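Local atomic coordinates of HD-GYP domain-containing protein (Bdellovibrio bacteriovorus, PDB entry 3TM8), a protein that is an unconventional HD-GYP protein that binds two iron ions and is probably related in activity to cyclic-di-GMP phosphodiesterases. Residues Arg27-Arg32 with Ser115-Ala120; Asp69-Lys74 with Asn162-Ile167. One frame throughout, in Å; residues are numbered along the deposited sequence. Where two conformers were deposited one is given.

Interaction 1: residues Arg27-Arg32 with Ser115-Ala120. With DMS (dimethyl sulfoxide), chain G.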
loop_
_atom_site.group_PDB
_atom_site.type_symbol
_atom_site.label_atom_id
_atom_site.label_comp_id
_atom_site.label_asym_id
_atom_site.label_seq_id
_atom_site.Cartn_x
_atom_site.Cartn_y
_atom_site.Cartn_z
ATOM N N ARG A 27 9.835 10.062 -5.441
ATOM C CA ARG A 27 9.277 9.414 -4.263
ATOM C C ARG A 27 10.283 8.420 -3.713
ATOM O O ARG A 27 10.877 7.636 -4.445
ATOM C CB ARG A 27 7.939 8.749 -4.584
ATOM C CG ARG A 27 6.931 9.745 -5.117
ATOM C CD ARG A 27 5.494 9.226 -5.097
ATOM N NE ARG A 27 4.637 10.203 -5.745
ATOM C CZ ARG A 27 4.458 10.275 -7.058
ATOM N NH1 ARG A 27 5.026 9.374 -7.856
ATOM N NH2 ARG A 27 3.697 11.235 -7.572
ATOM N N VAL A 28 10.479 8.458 -2.404
ATOM C CA VAL A 28 11.545 7.679 -1.798
ATOM C C VAL A 28 11.350 6.171 -1.950
ATOM O O VAL A 28 12.320 5.420 -1.953
ATOM C CB VAL A 28 11.751 8.092 -0.324
ATOM C CG1 VAL A 28 12.728 7.160 0.381
ATOM C CG2 VAL A 28 12.239 9.540 -0.267
ATOM N N SER A 29 10.104 5.727 -2.105
ATOM C CA SER A 29 9.868 4.295 -2.263
ATOM C C SER A 29 10.407 3.734 -3.580
ATOM O O SER A 29 10.397 2.526 -3.771
ATOM C CB SER A 29 8.387 3.960 -2.118
ATOM O OG SER A 29 7.652 4.538 -3.169
ATOM N N THR A 30 10.865 4.606 -4.479
ATOM C CA THR A 30 11.496 4.168 -5.720
ATOM C C THR A 30 12.992 3.882 -5.574
ATOM O O THR A 30 13.631 3.483 -6.543
ATOM C CB THR A 30 11.294 5.179 -6.876
ATOM O OG1 THR A 30 11.964 6.407 -6.581
ATOM C CG2 THR A 30 9.815 5.432 -7.141
ATOM N N LEU A 31 13.557 4.117 -4.388
ATOM C CA LEU A 31 14.982 3.876 -4.150
ATOM C C LEU A 31 15.135 2.561 -3.400
ATOM O O LEU A 31 15.007 2.512 -2.175
ATOM C CB LEU A 31 15.609 5.042 -3.374
ATOM C CG LEU A 31 15.508 6.381 -4.111
ATOM C CD1 LEU A 31 15.957 7.518 -3.189
ATOM C CD2 LEU A 31 16.318 6.379 -5.412
ATOM N N ARG A 32 15.351 1.484 -4.151
ATOM C CA ARG A 32 15.318 0.145 -3.585
ATOM C C ARG A 32 16.289 -0.748 -4.329
ATOM O O ARG A 32 16.645 -0.471 -5.477
ATOM C CB ARG A 32 13.911 -0.469 -3.707
ATOM C CG ARG A 32 12.797 0.252 -2.947
ATOM C CD ARG A 32 12.886 0.045 -1.427
ATOM N NE ARG A 32 11.859 0.810 -0.708
ATOM C CZ ARG A 32 10.632 0.372 -0.427
ATOM N NH1 ARG A 32 10.262 -0.858 -0.745
ATOM N NH2 ARG A 32 9.776 1.160 0.206
ATOM N N SER A 115 7.607 0.161 -5.736
ATOM C CA SER A 115 7.008 0.594 -6.988
ATOM C C SER A 115 5.480 0.671 -6.869
ATOM O O SER A 115 4.873 1.637 -7.331
ATOM C CB SER A 115 7.418 -0.350 -8.125
ATOM O OG SER A 115 6.871 0.085 -9.347
ATOM N N GLN A 116 4.866 -0.343 -6.255
ATOM C CA GLN A 116 3.427 -0.298 -6.008
ATOM C C GLN A 116 3.065 0.926 -5.174
ATOM O O GLN A 116 2.087 1.621 -5.458
ATOM C CB GLN A 116 2.950 -1.562 -5.289
ATOM C CG GLN A 116 3.093 -2.851 -6.089
ATOM C CD GLN A 116 2.181 -2.911 -7.301
ATOM O OE1 GLN A 116 0.986 -2.614 -7.218
ATOM N NE2 GLN A 116 2.747 -3.288 -8.444
ATOM N N GLN A 117 3.877 1.212 -4.156
ATOM C CA GLN A 117 3.609 2.357 -3.305
ATOM C C GLN A 117 3.696 3.640 -4.118
ATOM O O GLN A 117 2.863 4.535 -3.984
ATOM C CB GLN A 117 4.601 2.385 -2.150
ATOM C CG GLN A 117 4.329 3.452 -1.123
ATOM C CD GLN A 117 5.318 3.415 0.016
ATOM O OE1 GLN A 117 5.936 2.385 0.291
ATOM N NE2 GLN A 117 5.498 4.552 0.667
ATOM N N ASN A 118 4.713 3.716 -4.972
ATOM C CA ASN A 118 4.896 4.871 -5.843
ATOM C C ASN A 118 3.695 5.085 -6.751
ATOM O O ASN A 118 3.228 6.217 -6.933
ATOM C CB ASN A 118 6.175 4.687 -6.658
ATOM C CG ASN A 118 6.482 5.854 -7.583
ATOM O OD1 ASN A 118 6.579 7.008 -7.158
ATOM N ND2 ASN A 118 6.708 5.541 -8.850
ATOM N N ASN A 119 3.188 3.993 -7.321
ATOM C CA ASN A 119 2.062 4.080 -8.240
ATOM C C ASN A 119 0.816 4.601 -7.528
ATOM O O ASN A 119 0.048 5.384 -8.084
ATOM C CB ASN A 119 1.750 2.717 -8.858
ATOM C CG ASN A 119 2.906 2.149 -9.661
ATOM O OD1 ASN A 119 3.818 2.867 -10.091
ATOM N ND2 ASN A 119 2.875 0.842 -9.872
ATOM N N ALA A 120 0.622 4.155 -6.291
ATOM C CA ALA A 120 -0.522 4.598 -5.496
ATOM C C ALA A 120 -0.413 6.082 -5.168
ATOM O O ALA A 120 -1.383 6.830 -5.288
ATOM C CB ALA A 120 -0.615 3.803 -4.221
HETATM S S DMS G . 11.422 4.322 2.128
HETATM O O DMS G . 10.133 3.902 0.963
HETATM C C1 DMS G . 10.562 4.858 3.630
HETATM C C2 DMS G . 12.249 2.841 2.764
HETATM O O HOH W 1 9.030 8.944 -8.018
#

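Interaction 2: residues Asp69-Lys74 with Asn162-Ile167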
loop_
_atom_site.group_PDB
_atom_site.type_symbol
_atom_site.label_atom_id
_atom_site.label_comp_id
_atom_site.label_asym_id
_atom_site.label_seq_id
_atom_site.Cartn_x
_atom_site.Cartn_y
_atom_site.Cartn_z
ATOM N N ASP A 69 12.490 4.846 8.845
ATOM C CA ASP A 69 12.313 5.483 10.154
ATOM C C ASP A 69 12.604 6.981 10.146
ATOM O O ASP A 69 12.867 7.568 11.198
ATOM C CB ASP A 69 13.196 4.814 11.217
ATOM C CG ASP A 69 12.906 3.350 11.372
ATOM O OD1 ASP A 69 11.832 3.017 11.916
ATOM O OD2 ASP A 69 13.754 2.533 10.956
ATOM N N LYS A 70 12.533 7.595 8.970
ATOM C CA LYS A 70 12.913 8.995 8.817
ATOM C C LYS A 70 11.776 9.827 8.224
ATOM O O LYS A 70 11.968 10.986 7.880
ATOM C CB LYS A 70 14.165 9.078 7.945
ATOM C CG LYS A 70 15.406 8.462 8.624
ATOM C CD LYS A 70 16.396 7.942 7.597
ATOM C CE LYS A 70 17.611 7.278 8.226
ATOM N NZ LYS A 70 17.311 6.221 9.232
ATOM N N LYS A 71 10.590 9.226 8.124
ATOM C CA LYS A 71 9.413 9.891 7.559
ATOM C C LYS A 71 9.685 10.480 6.175
ATOM O O LYS A 71 9.130 11.516 5.806
ATOM C CB LYS A 71 8.877 10.970 8.510
ATOM C CG LYS A 71 8.491 10.456 9.887
ATOM C CD LYS A 71 8.215 11.609 10.843
ATOM C CE LYS A 71 8.166 11.140 12.291
ATOM N NZ LYS A 71 7.919 12.266 13.239
ATOM N N LEU A 72 10.533 9.808 5.403
ATOM C CA LEU A 72 10.870 10.270 4.067
ATOM C C LEU A 72 9.738 9.937 3.104
ATOM O O LEU A 72 9.256 8.801 3.045
ATOM C CB LEU A 72 12.174 9.640 3.596
ATOM C CG LEU A 72 13.414 10.154 4.325
ATOM C CD1 LEU A 72 14.595 9.236 4.043
ATOM C CD2 LEU A 72 13.720 11.595 3.921
ATOM N N ARG A 73 9.289 10.942 2.374
ATOM C CA ARG A 73 8.256 10.754 1.372
ATOM C C ARG A 73 8.807 11.174 0.011
ATOM O O ARG A 73 8.897 10.358 -0.901
ATOM C CB ARG A 73 7.017 11.580 1.711
ATOM C CG ARG A 73 6.436 11.296 3.080
ATOM C CD ARG A 73 5.234 12.186 3.350
ATOM N NE ARG A 73 4.817 12.124 4.746
ATOM C CZ ARG A 73 4.100 13.064 5.354
ATOM N NH1 ARG A 73 3.718 14.151 4.691
ATOM N NH2 ARG A 73 3.773 12.920 6.630
ATOM N N LYS A 74 9.172 12.448 -0.125
ATOM C CA LYS A 74 9.803 12.945 -1.340
ATOM C C LYS A 74 11.242 13.317 -1.053
ATOM O O LYS A 74 11.564 13.874 0.005
ATOM C CB LYS A 74 9.093 14.194 -1.874
ATOM C CG LYS A 74 7.635 14.021 -2.250
ATOM C CD LYS A 74 7.471 13.357 -3.595
ATOM C CE LYS A 74 6.012 13.391 -4.019
ATOM N NZ LYS A 74 5.135 12.909 -2.916
ATOM N N ASN A 162 6.231 -1.180 7.790
ATOM C CA ASN A 162 5.747 0.165 7.512
ATOM C C ASN A 162 6.174 1.099 8.648
ATOM O O ASN A 162 5.354 1.522 9.464
ATOM C CB ASN A 162 4.223 0.126 7.350
ATOM C CG ASN A 162 3.642 1.429 6.818
ATOM O OD1 ASN A 162 4.344 2.437 6.673
ATOM N ND2 ASN A 162 2.343 1.419 6.537
ATOM N N THR A 163 7.468 1.407 8.691
ATOM C CA THR A 163 8.058 2.138 9.814
ATOM C C THR A 163 7.478 3.541 10.005
ATOM O O THR A 163 7.348 4.028 11.132
ATOM C CB THR A 163 9.615 2.214 9.704
ATOM O OG1 THR A 163 10.003 3.077 8.621
ATOM C CG2 THR A 163 10.206 0.830 9.490
ATOM N N ASP A 164 7.122 4.182 8.902
ATOM C CA ASP A 164 6.634 5.558 8.927
ATOM C C ASP A 164 5.104 5.618 8.955
ATOM O O ASP A 164 4.523 6.699 8.973
ATOM C CB ASP A 164 7.173 6.336 7.723
ATOM C CG ASP A 164 8.685 6.477 7.741
ATOM O OD1 ASP A 164 9.267 6.725 8.821
ATOM O OD2 ASP A 164 9.290 6.352 6.661
ATOM N N LYS A 165 4.465 4.451 8.950
ATOM C CA LYS A 165 3.010 4.341 9.093
ATOM C C LYS A 165 2.245 5.093 8.002
ATOM O O LYS A 165 1.248 5.759 8.284
ATOM C CB LYS A 165 2.564 4.836 10.472
ATOM C CG LYS A 165 3.404 4.316 11.618
ATOM C CD LYS A 165 3.263 2.815 11.769
ATOM C CE LYS A 165 4.138 2.317 12.922
ATOM N NZ LYS A 165 3.916 0.880 13.222
ATOM N N THR A 166 2.698 4.977 6.757
ATOM C CA THR A 166 2.065 5.715 5.667
ATOM C C THR A 166 0.912 4.938 5.036
ATOM O O THR A 166 0.880 3.697 5.055
ATOM C CB THR A 166 3.062 6.071 4.558
ATOM O OG1 THR A 166 3.574 4.867 3.969
ATOM C CG2 THR A 166 4.210 6.893 5.125
ATOM N N ILE A 167 -0.029 5.676 4.454
ATOM C CA ILE A 167 -1.208 5.057 3.868
ATOM C C ILE A 167 -0.904 4.356 2.545
ATOM O O ILE A 167 -1.596 3.415 2.170
ATOM C CB ILE A 167 -2.390 6.048 3.705
ATOM C CG1 ILE A 167 -2.027 7.210 2.785
ATOM C CG2 ILE A 167 -2.866 6.543 5.069
ATOM C CD1 ILE A 167 -3.183 8.146 2.516
HETATM O O HOH W 2 11.832 7.082 6.218
HETATM O O HOH W 3 7.763 7.178 4.652
#

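Interaction 1: residues Arg27-Arg32 with Ser115-Ala120
The single 3-10 turn 28-30, just after strand 23-27, sits against the flank of helix 105-125, with the CA atoms of Ser29 and Asn118 6.2 Å apart and those of Thr30 and Ser115 5.9 Å apart. In this HD-GYP protein the largely buried contact joins the N-terminal part of the chain to a helix that also packs on helices 130-149 and 190-202. Asn118 makes the largest contribution. Its amide reaches between Arg27 and Thr30 because chi1 (-179°) swings CG opposite the backbone nitrogen, and Thr30 CG2 rests 3.4 Å from Asn118 CG. The extended Arg27 chain crosses this side chain at about a right angle, and its guanidinium uses its edge: Arg27 NH1 donates to Asn118 OD1 at 2.9 Å and 165°, approaching from above the amide carbonyl plane. The other terminal nitrogen of Arg27 forms salt bridges with Glu122 and Glu125, so one helix holds both ends of the group. Ser29 CB packs 3.8 Å from Gln117 CD, while Ser29 OG is hydrogen-bonded to the carbonyl of Gly114. A water completes the link, accepting from Arg27 N at 2.9 Å and donating to Asn118 OD1 at 3.2 Å.

Interaction 2: residues Asp69-Lys74 with Asn162-Ile167
Two irregular loop segments meet at the surface, bringing the CA atoms of Lys71 and Asp164 to 5.3 Å and those of Asp69 and Thr163 to 5.4 Å. Residues 162-167, in the HD domain, form a type I beta turn from Asn162 to Lys165 and then lead into helix 167-185, which carries the iron ligand His170 and has Thr166 as its N-cap; residues 69-74 run into strand 74-78. The bonds between the segments are made by side chains of the turn reaching backbone N-H groups of the other loop. Thr163 OG1, set between its own backbone N and carbonyl carbon (chi1 70°), accepts from Asp69 N at 3.1 Å, with an N-H...O angle of 144°. The Asp69 side chain crosses that of Thr163 at about a right angle, bringing its OD1 close to the threonine's CB and CG2. Asp164 takes the central place. Its OD1 accepts from Lys71 N at 2.9 Å, the donor standing well above the carboxylate plane, and the aliphatic start of the Lys71 side chain lies beside the same oxygen. Asp164 OD2 works through solvent: it accepts a hydrogen bond from each of two waters. The first water also accepts from Lys70 N and Leu72 N, and the second donates to Leu72 O. Behind the turn, the Asn162 amide bonds to both ends of Thr166, OD1 accepting from Thr166 N and ND2 donating to Thr166 O, which ties the turn to the start of the helix. The Asp164 carboxylate thus gathers one backbone N-H directly, from Lys71, and two more through a water, from Lys70 and Leu72, which would probably favour its ionised form.

How the interactions relate
From the N terminus, the chain leaves strand 23-27 through 27-32, passes through 69-74 into strand 74-78, and reaches 115-120 on helix 105-125, where interaction 1 closes an 82-residue loop. Interaction 2 closes another at 162-167, just before helix 167-185, which carries the iron ligand His170. The four segments alternate along the chain, so the two loops cross. The contacts also touch, their centres about 11 Å apart: Val28 N probably donates to Arg73 O, and Gln117 packs by Thr166. Together they tie the antiparallel pair 23-27 and 74-78 to helix 105-125 and to the entry of a metal-binding helix.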